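Local coordinates for protein pectinesterase A (Erwinia chrysanthemi, PDB 2NTP) that catalyses the hydrolysis of methyl esters in pectin, releasing methanol and leaving galacturonate units, the first step in maceration and soft-rotting of plant tissue, at residues E303-G308 with L320-A325; I222-V227 with F267-M272; I262-F267 with D298-E303. All blocks are in the same frame, centred on the assembly; numbering follows the deposited sequence.

In the fold
The three contacts lie at one end of a right-handed parallel beta-helix, where its last coils stack. From the N terminus, 222-227 comes first, followed by 262-267 and 267-272, which share Phe267. Contact 2 closes a loop of about one coil when 267-272 returns beside 222-227; contact 3 closes the next, bringing 298-303 beside 262-267. The two loops cross, because 262-267 lies inside the span of contact 2 while its partner 298-303 lies beyond it. Strands 220-223, 264-268 and 300-304 thereby become successive neighbours in one parallel sheet. Contact 1 follows in series: it starts at Glu303, where contact 3 ends, and a short strandless loop brings helix 322-325 against the edge strand.

Contact 1: E303-G308 with L320-A325; sequences EYKSYG and LTDAQA
Two bonds grip Asp322 OD1: Tyr304 OH donates to it at 2.6 Å, and water 1 donates more loosely at 3.3 Å. The carboxylate belongs to the first turn of helix 322-325, a short helix packed against the edge strand of the parallel beta-helix. Ring and carboxylate planes stand 84° apart, and the phenol meets OD1 from above the carboxylate plane, while OD1 itself lies at the edge of the ring. With CG anti to the backbone N (chi1 180°), the ring is directed toward helix 322-325. The ring is sandwiched: Ala325 CB sits 3.4 Å from its centroid in a CH-pi contact almost exactly on the ring normal, and Lys305 CG lies 3.7 Å above the plane on the opposite face. The extended Lys305 chain carries NZ to water 1, which bridges it to OD1; the nearby positive charge would be expected to help keep Asp322 ionised. A capping box closes the helix start, Gln324 N donating to Thr321 OG1 at 3.1 Å and Thr321 N to Gln324 OE1 at 3.0 Å. At the base of the contact Leu320 packs its CB beside Tyr304 CD1. Here the backbone makes its one direct bond between the segments: Leu320 N lies nearly on the C=O axis of Glu303, 2.9 Å from Glu303 O, with an N-H...O angle of 165°.

Contact 2: I222-V227 with F267-M272; sequences ITNSRV and FLNTSM
Two coils of the parallel beta-helix stack here at a turn, each passing from one strand to the next through an asparagine in the left-handed helical region, Asn224 stacked beside Asn269. The amide planes are 10° apart, with Asn224 ND2 3.4 Å from Asn269 CB; the polar link runs through water 2, which joins that ND2 to Asn269 O, and Asn224 OD1 accepts from Asn186 of the preceding coil. Before the turn, Leu268 N donates to Ile222 O at 2.8 Å and Asn224 N to Leu268 O. Beyond it, Ser271 N bonds Ser225 O, and Val227 N reaches Ser271 O at 2.7 Å. Inside the bend Thr270 OG1 does double duty, donating to Leu268 O at 3.0 Å and accepting from Ser225 N at 3.3 Å, so the two turns are tied together. On the buried face Ile222 and Phe267 run side by side: Ile222 CB is 3.7 Å from Phe267 CD2, and Ile222 CD1 lies over the ring, offset toward its rim. Val227 CG2 touches both Phe267 CE2 and Thr270 CG2. Stacked equivalent turns, with aliphatic and aromatic side chains aligned inside and asparagines stacked at successive turns, are typical of the parallel beta-helix.

Contact 3: I262-F267 with D298-E303; sequences IGQTVF and DSRFFE
Ile262 O is held by two nitrogens of Arg300, NH2 at 2.9 Å and NE at 3.0 Å, a side-on grip in which the carbonyl oxygen lies in the guanidinium plane. Gln264 CB rests 4.0 Å above that plane, offset toward its rim, and also meets Arg300 CB. A bend at chi3 (-77°) turns the guanidinium to Ile262 O, just before strand 264-268; beyond it, NH1 bonds Gln216 O and NH2 also Asn213 O, both in the chain leading into strand 220-223. Arg300, the first residue of its strand, is the centre of an inverse gamma turn, closed by a weak bond from Phe301 N to Ser299 O. Parallel pairing runs on: Arg300 N to Gly263 O, Thr265 N to Arg300 O, Phe302 N to Thr265 O at 3.1 Å, and Phe267 N to Phe302 O at 3.0 Å. On the face carrying Thr265, Phe301 has Ser299 CB over its ring centre and stacks with Trp279; its side chain is about 5 Å from that of Arg243, which binds substrate. On the other face the Phe302 ring edge meets Val266 CG2. Strand 264-268 lies between 220-223 and the outermost strand 300-304, with strand 205-210 touching Thr265, Phe267 and Phe301 from the inner side.

Contact 1: E303-G308 with L320-A325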
loop_
_atom_site.group_PDB
_atom_site.type_symbol
_atom_site.label_atom_id
_atom_site.label_comp_id
_atom_site.label_asym_id
_atom_site.label_seq_id
_atom_site.Cartn_x
_atom_site.Cartn_y
_atom_site.Cartn_z
ATOM N N GLU A 303 8.046 8.991 15.593
ATOM C CA GLU A 303 7.717 10.227 14.899
ATOM C C GLU A 303 8.843 11.243 15.046
ATOM O O GLU A 303 9.643 11.177 15.983
ATOM C CB GLU A 303 6.434 10.840 15.454
ATOM C CG GLU A 303 5.168 10.105 15.083
ATOM C CD GLU A 303 3.984 10.616 15.868
ATOM O OE1 GLU A 303 3.720 10.072 16.958
ATOM O OE2 GLU A 303 3.338 11.577 15.405
ATOM N N TYR A 304 8.883 12.188 14.116
ATOM C CA TYR A 304 9.794 13.311 14.201
ATOM C C TYR A 304 9.082 14.539 13.655
ATOM O O TYR A 304 8.707 14.578 12.489
ATOM C CB TYR A 304 11.078 13.034 13.416
ATOM C CG TYR A 304 12.075 14.177 13.455
ATOM C CD1 TYR A 304 12.839 14.429 14.596
ATOM C CD2 TYR A 304 12.256 15.003 12.346
ATOM C CE1 TYR A 304 13.758 15.475 14.630
ATOM C CE2 TYR A 304 13.175 16.052 12.366
ATOM C CZ TYR A 304 13.920 16.282 13.511
ATOM O OH TYR A 304 14.826 17.322 13.532
ATOM N N LYS A 305 8.872 15.515 14.531
ATOM C CA LYS A 305 8.277 16.805 14.173
ATOM C C LYS A 305 6.952 16.691 13.407
ATOM O O LYS A 305 6.730 17.383 12.410
ATOM C CB LYS A 305 9.304 17.688 13.443
ATOM C CG LYS A 305 10.525 17.977 14.309
ATOM C CD LYS A 305 11.446 19.017 13.707
ATOM C CE LYS A 305 12.483 19.447 14.737
ATOM N NZ LYS A 305 13.389 20.523 14.239
ATOM N N SER A 306 6.072 15.812 13.888
ATOM C CA SER A 306 4.706 15.789 13.392
ATOM C C SER A 306 4.044 17.124 13.734
ATOM O O SER A 306 4.432 17.795 14.692
ATOM C CB SER A 306 3.916 14.629 13.995
ATOM O OG SER A 306 4.489 13.381 13.655
ATOM N N TYR A 307 3.064 17.519 12.934
ATOM C CA TYR A 307 2.300 18.729 13.223
ATOM C C TYR A 307 0.831 18.519 12.859
ATOM O O TYR A 307 0.461 17.454 12.361
ATOM C CB TYR A 307 2.929 19.962 12.549
ATOM C CG TYR A 307 2.979 19.922 11.039
ATOM C CD1 TYR A 307 3.918 19.129 10.371
ATOM C CD2 TYR A 307 2.109 20.697 10.279
ATOM C CE1 TYR A 307 3.969 19.091 8.976
ATOM C CE2 TYR A 307 2.156 20.677 8.887
ATOM C CZ TYR A 307 3.087 19.870 8.244
ATOM O OH TYR A 307 3.122 19.841 6.863
ATOM N N GLY A 308 -0.007 19.510 13.142
ATOM C CA GLY A 308 -1.456 19.349 12.992
ATOM C C GLY A 308 -2.080 18.764 14.246
ATOM O O GLY A 308 -1.372 18.273 15.129
ATOM N N LEU A 320 11.956 10.793 17.645
ATOM C CA LEU A 320 13.357 10.744 17.245
ATOM C C LEU A 320 14.071 12.022 17.659
ATOM O O LEU A 320 13.475 13.102 17.666
ATOM C CB LEU A 320 13.485 10.571 15.727
ATOM C CG LEU A 320 12.900 9.337 15.037
ATOM C CD1 LEU A 320 13.180 9.419 13.544
ATOM C CD2 LEU A 320 13.460 8.041 15.618
ATOM N N THR A 321 15.352 11.891 17.997
ATOM C CA THR A 321 16.229 13.050 18.150
ATOM C C THR A 321 16.598 13.570 16.756
ATOM O O THR A 321 16.381 12.879 15.754
ATOM C CB THR A 321 17.525 12.688 18.907
ATOM O OG1 THR A 321 18.270 11.731 18.144
ATOM C CG2 THR A 321 17.216 12.104 20.289
ATOM N N ASP A 322 17.166 14.775 16.690
ATOM C CA ASP A 322 17.666 15.326 15.427
ATOM C C ASP A 322 18.669 14.378 14.758
ATOM O O ASP A 322 18.588 14.121 13.555
ATOM C CB ASP A 322 18.322 16.694 15.648
ATOM C CG ASP A 322 17.330 17.768 16.076
ATOM O OD1 ASP A 322 16.115 17.640 15.789
ATOM O OD2 ASP A 322 17.774 18.755 16.703
ATOM N N ALA A 323 19.605 13.858 15.551
ATOM C CA ALA A 323 20.607 12.904 15.072
ATOM C C ALA A 323 19.974 11.635 14.503
ATOM O O ALA A 323 20.398 11.144 13.454
ATOM C CB ALA A 323 21.591 12.559 16.187
ATOM N N GLN A 324 18.958 11.116 15.194
ATOM C CA GLN A 324 18.245 9.919 14.746
ATOM C C GLN A 324 17.454 10.179 13.464
ATOM O O GLN A 324 17.398 9.319 12.584
ATOM C CB GLN A 324 17.314 9.398 15.839
ATOM C CG GLN A 324 18.019 8.651 16.966
ATOM C CD GLN A 324 17.091 8.326 18.124
ATOM O OE1 GLN A 324 16.130 9.050 18.394
ATOM N NE2 GLN A 324 17.379 7.229 18.821
ATOM N N ALA A 325 16.860 11.370 13.367
ATOM C CA ALA A 325 16.107 11.782 12.175
ATOM C C ALA A 325 16.970 11.823 10.913
ATOM O O ALA A 325 16.480 11.556 9.817
ATOM C CB ALA A 325 15.444 13.125 12.404
HETATM O O HOH W 1 14.941 20.526 16.845
#

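Contact 2: I222-V227 with F267-M272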
loop_
_atom_site.group_PDB
_atom_site.type_symbol
_atom_site.label_atom_id
_atom_site.label_comp_id
_atom_site.label_asym_id
_atom_site.label_seq_id
_atom_site.Cartn_x
_atom_site.Cartn_y
_atom_site.Cartn_z
ATOM N N ILE A 222 7.665 7.498 6.231
ATOM C CA ILE A 222 6.761 8.500 5.659
ATOM C C ILE A 222 7.304 9.900 5.948
ATOM O O ILE A 222 7.449 10.282 7.112
ATOM C CB ILE A 222 5.310 8.341 6.203
ATOM C CG1 ILE A 222 4.703 7.005 5.760
ATOM C CG2 ILE A 222 4.408 9.476 5.711
ATOM C CD1 ILE A 222 4.783 5.906 6.803
ATOM N N THR A 223 7.608 10.651 4.892
ATOM C CA THR A 223 8.259 11.962 5.038
ATOM C C THR A 223 7.493 13.073 4.326
ATOM O O THR A 223 6.971 12.870 3.226
ATOM C CB THR A 223 9.733 11.953 4.511
ATOM O OG1 THR A 223 9.752 11.725 3.095
ATOM C CG2 THR A 223 10.563 10.885 5.202
ATOM N N ASN A 224 7.441 14.246 4.956
ATOM C CA ASN A 224 6.901 15.454 4.321
ATOM C C ASN A 224 5.519 15.218 3.720
ATOM O O ASN A 224 5.213 15.679 2.618
ATOM C CB ASN A 224 7.871 15.971 3.250
ATOM C CG ASN A 224 9.306 16.080 3.755
ATOM O OD1 ASN A 224 10.236 15.530 3.150
ATOM N ND2 ASN A 224 9.493 16.785 4.860
ATOM N N SER A 225 4.684 14.495 4.459
ATOM C CA SER A 225 3.393 14.068 3.951
ATOM C C SER A 225 2.237 14.652 4.753
ATOM O O SER A 225 2.439 15.456 5.666
ATOM C CB SER A 225 3.331 12.536 3.925
ATOM O OG SER A 225 4.179 12.034 2.906
ATOM N N ARG A 226 1.024 14.249 4.394
ATOM C CA ARG A 226 -0.178 14.741 5.033
ATOM C C ARG A 226 -1.063 13.548 5.342
ATOM O O ARG A 226 -1.448 12.803 4.441
ATOM C CB ARG A 226 -0.906 15.740 4.121
ATOM C CG ARG A 226 -0.135 17.058 3.923
ATOM C CD ARG A 226 -0.525 17.791 2.641
ATOM N NE ARG A 226 -0.238 17.000 1.440
ATOM C CZ ARG A 226 0.971 16.818 0.902
ATOM N NH1 ARG A 226 2.053 17.367 1.440
ATOM N NH2 ARG A 226 1.093 16.071 -0.187
ATOM N N VAL A 227 -1.344 13.370 6.629
ATOM C CA VAL A 227 -2.231 12.334 7.128
ATOM C C VAL A 227 -3.590 12.991 7.350
ATOM O O VAL A 227 -3.776 13.771 8.290
ATOM C CB VAL A 227 -1.647 11.703 8.419
ATOM C CG1 VAL A 227 -2.683 10.882 9.170
ATOM C CG2 VAL A 227 -0.431 10.853 8.071
ATOM N N PHE A 267 7.360 8.325 10.955
ATOM C CA PHE A 267 6.813 9.542 10.356
ATOM C C PHE A 267 7.768 10.692 10.627
ATOM O O PHE A 267 8.125 10.940 11.779
ATOM C CB PHE A 267 5.446 9.890 10.951
ATOM C CG PHE A 267 4.346 8.951 10.549
ATOM C CD1 PHE A 267 4.064 7.820 11.313
ATOM C CD2 PHE A 267 3.575 9.200 9.412
ATOM C CE1 PHE A 267 3.044 6.948 10.946
ATOM C CE2 PHE A 267 2.552 8.332 9.038
ATOM C CZ PHE A 267 2.287 7.204 9.808
ATOM N N LEU A 268 8.165 11.397 9.571
ATOM C CA LEU A 268 8.986 12.600 9.723
ATOM C C LEU A 268 8.360 13.799 9.026
ATOM O O LEU A 268 7.943 13.698 7.870
ATOM C CB LEU A 268 10.409 12.380 9.205
ATOM C CG LEU A 268 11.203 11.205 9.781
ATOM C CD1 LEU A 268 11.178 10.044 8.793
ATOM C CD2 LEU A 268 12.632 11.624 10.079
ATOM N N ASN A 269 8.294 14.925 9.738
ATOM C CA ASN A 269 7.794 16.190 9.177
ATOM C C ASN A 269 6.449 16.029 8.458
ATOM O O ASN A 269 6.251 16.530 7.342
ATOM C CB ASN A 269 8.846 16.803 8.239
ATOM C CG ASN A 269 10.172 17.071 8.942
ATOM O OD1 ASN A 269 11.203 16.473 8.608
ATOM N ND2 ASN A 269 10.150 17.967 9.924
ATOM N N THR A 270 5.525 15.334 9.115
ATOM C CA THR A 270 4.248 14.975 8.511
ATOM C C THR A 270 3.074 15.580 9.284
ATOM O O THR A 270 3.052 15.544 10.512
ATOM C CB THR A 270 4.140 13.433 8.373
ATOM O OG1 THR A 270 5.022 13.008 7.331
ATOM C CG2 THR A 270 2.721 12.983 8.030
ATOM N N SER A 271 2.117 16.154 8.559
ATOM C CA SER A 271 0.921 16.711 9.190
ATOM C C SER A 271 -0.074 15.601 9.506
ATOM O O SER A 271 -0.167 14.611 8.781
ATOM C CB SER A 271 0.266 17.786 8.324
ATOM O OG SER A 271 -0.264 17.250 7.135
ATOM N N MET A 272 -0.807 15.771 10.600
ATOM C CA MET A 272 -1.792 14.783 11.022
ATOM C C MET A 272 -3.018 15.496 11.545
ATOM O O MET A 272 -2.909 16.328 12.446
ATOM C CB MET A 272 -1.225 13.892 12.129
ATOM C CG MET A 272 -0.010 13.087 11.734
ATOM S SD MET A 272 0.759 12.280 13.139
ATOM C CE MET A 272 2.095 11.442 12.293
HETATM O O HOH W 2 7.367 18.827 5.665
HETATM O O HOH W 3 4.233 17.646 5.663
HETATM O O HOH W 4 -2.879 16.625 7.971
#

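Contact 3: I262-F267 with D298-E303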
loop_
_atom_site.group_PDB
_atom_site.type_symbol
_atom_site.label_atom_id
_atom_site.label_comp_id
_atom_site.label_asym_id
_atom_site.label_seq_id
_atom_site.Cartn_x
_atom_site.Cartn_y
_atom_site.Cartn_z
ATOM N N ILE A 262 9.144 -7.545 13.500
ATOM C CA ILE A 262 8.970 -6.444 14.443
ATOM C C ILE A 262 9.001 -5.158 13.624
ATOM O O ILE A 262 10.058 -4.557 13.389
ATOM C CB ILE A 262 10.031 -6.486 15.575
ATOM C CG1 ILE A 262 9.843 -7.753 16.426
ATOM C CG2 ILE A 262 9.941 -5.250 16.464
ATOM C CD1 ILE A 262 11.091 -8.201 17.164
ATOM N N GLY A 263 7.813 -4.763 13.175
ATOM C CA GLY A 263 7.672 -3.758 12.127
ATOM C C GLY A 263 8.160 -2.373 12.483
ATOM O O GLY A 263 8.167 -1.989 13.654
ATOM N N GLN A 264 8.577 -1.636 11.457
ATOM C CA GLN A 264 8.976 -0.244 11.605
ATOM C C GLN A 264 8.061 0.667 10.800
ATOM O O GLN A 264 7.850 0.440 9.610
ATOM C CB GLN A 264 10.431 -0.034 11.161
ATOM C CG GLN A 264 10.895 1.425 11.244
ATOM C CD GLN A 264 12.203 1.663 10.514
ATOM O OE1 GLN A 264 12.221 1.925 9.310
ATOM N NE2 GLN A 264 13.311 1.576 11.249
ATOM N N THR A 265 7.518 1.683 11.466
ATOM C CA THR A 265 6.886 2.811 10.787
ATOM C C THR A 265 7.436 4.075 11.418
ATOM O O THR A 265 7.345 4.256 12.640
ATOM C CB THR A 265 5.349 2.813 10.924
ATOM O OG1 THR A 265 4.813 1.628 10.330
ATOM C CG2 THR A 265 4.756 4.024 10.217
ATOM N N VAL A 266 8.022 4.932 10.584
ATOM C CA VAL A 266 8.549 6.216 11.044
ATOM C C VAL A 266 7.919 7.349 10.240
ATOM O O VAL A 266 7.922 7.316 9.002
ATOM C CB VAL A 266 10.091 6.276 10.945
ATOM C CG1 VAL A 266 10.603 7.610 11.473
ATOM C CG2 VAL A 266 10.724 5.123 11.723
ATOM N N PHE A 267 7.360 8.325 10.955
ATOM C CA PHE A 267 6.813 9.542 10.356
ATOM C C PHE A 267 7.768 10.692 10.627
ATOM O O PHE A 267 8.125 10.940 11.779
ATOM C CB PHE A 267 5.446 9.890 10.951
ATOM C CG PHE A 267 4.346 8.951 10.549
ATOM C CD1 PHE A 267 4.064 7.820 11.313
ATOM C CD2 PHE A 267 3.575 9.200 9.412
ATOM C CE1 PHE A 267 3.044 6.948 10.946
ATOM C CE2 PHE A 267 2.552 8.332 9.038
ATOM C CZ PHE A 267 2.287 7.204 9.808
ATOM N N ASP A 298 6.840 -2.391 21.878
ATOM C CA ASP A 298 7.848 -3.384 21.511
ATOM C C ASP A 298 8.206 -3.329 20.027
ATOM O O ASP A 298 9.035 -4.108 19.549
ATOM C CB ASP A 298 7.359 -4.789 21.869
ATOM C CG ASP A 298 7.094 -4.957 23.356
ATOM O OD1 ASP A 298 7.865 -4.409 24.171
ATOM O OD2 ASP A 298 6.114 -5.647 23.705
ATOM N N SER A 299 7.568 -2.410 19.305
ATOM C CA SER A 299 7.749 -2.278 17.862
ATOM C C SER A 299 8.516 -0.995 17.535
ATOM O O SER A 299 8.710 -0.146 18.409
ATOM C CB SER A 299 6.388 -2.288 17.164
ATOM O OG SER A 299 5.628 -3.412 17.582
ATOM N N ARG A 300 8.943 -0.854 16.281
ATOM C CA ARG A 300 9.779 0.280 15.873
ATOM C C ARG A 300 8.913 1.408 15.318
ATOM O O ARG A 300 8.917 1.693 14.116
ATOM C CB ARG A 300 10.867 -0.160 14.885
ATOM C CG ARG A 300 11.881 -1.130 15.481
ATOM C CD ARG A 300 12.881 -1.608 14.446
ATOM N NE ARG A 300 12.324 -2.625 13.555
ATOM C CZ ARG A 300 12.954 -3.118 12.492
ATOM N NH1 ARG A 300 14.166 -2.678 12.166
ATOM N NH2 ARG A 300 12.373 -4.041 11.745
ATOM N N PHE A 301 8.164 2.031 16.225
ATOM C CA PHE A 301 7.183 3.058 15.886
ATOM C C PHE A 301 7.652 4.421 16.389
ATOM O O PHE A 301 7.732 4.645 17.606
ATOM C CB PHE A 301 5.836 2.727 16.540
ATOM C CG PHE A 301 5.121 1.522 15.963
ATOM C CD1 PHE A 301 5.487 0.960 14.742
ATOM C CD2 PHE A 301 4.025 0.984 16.641
ATOM C CE1 PHE A 301 4.793 -0.140 14.224
ATOM C CE2 PHE A 301 3.319 -0.111 16.126
ATOM C CZ PHE A 301 3.707 -0.673 14.916
ATOM N N PHE A 302 7.960 5.331 15.463
ATOM C CA PHE A 302 8.520 6.638 15.833
ATOM C C PHE A 302 7.971 7.793 15.014
ATOM O O PHE A 302 7.514 7.607 13.887
ATOM C CB PHE A 302 10.046 6.634 15.698
ATOM C CG PHE A 302 10.732 5.576 16.513
ATOM C CD1 PHE A 302 10.979 5.775 17.870
ATOM C CD2 PHE A 302 11.142 4.386 15.922
ATOM C CE1 PHE A 302 11.619 4.791 18.628
ATOM C CE2 PHE A 302 11.780 3.397 16.673
ATOM C CZ PHE A 302 12.017 3.604 18.028
ATOM N N GLU A 303 8.046 8.991 15.593
ATOM C CA GLU A 303 7.717 10.227 14.899
ATOM C C GLU A 303 8.843 11.243 15.046
ATOM O O GLU A 303 9.643 11.177 15.983
ATOM C CB GLU A 303 6.434 10.840 15.454
ATOM C CG GLU A 303 5.168 10.105 15.083
ATOM C CD GLU A 303 3.984 10.616 15.868
ATOM O OE1 GLU A 303 3.720 10.072 16.958
ATOM O OE2 GLU A 303 3.338 11.577 15.405
#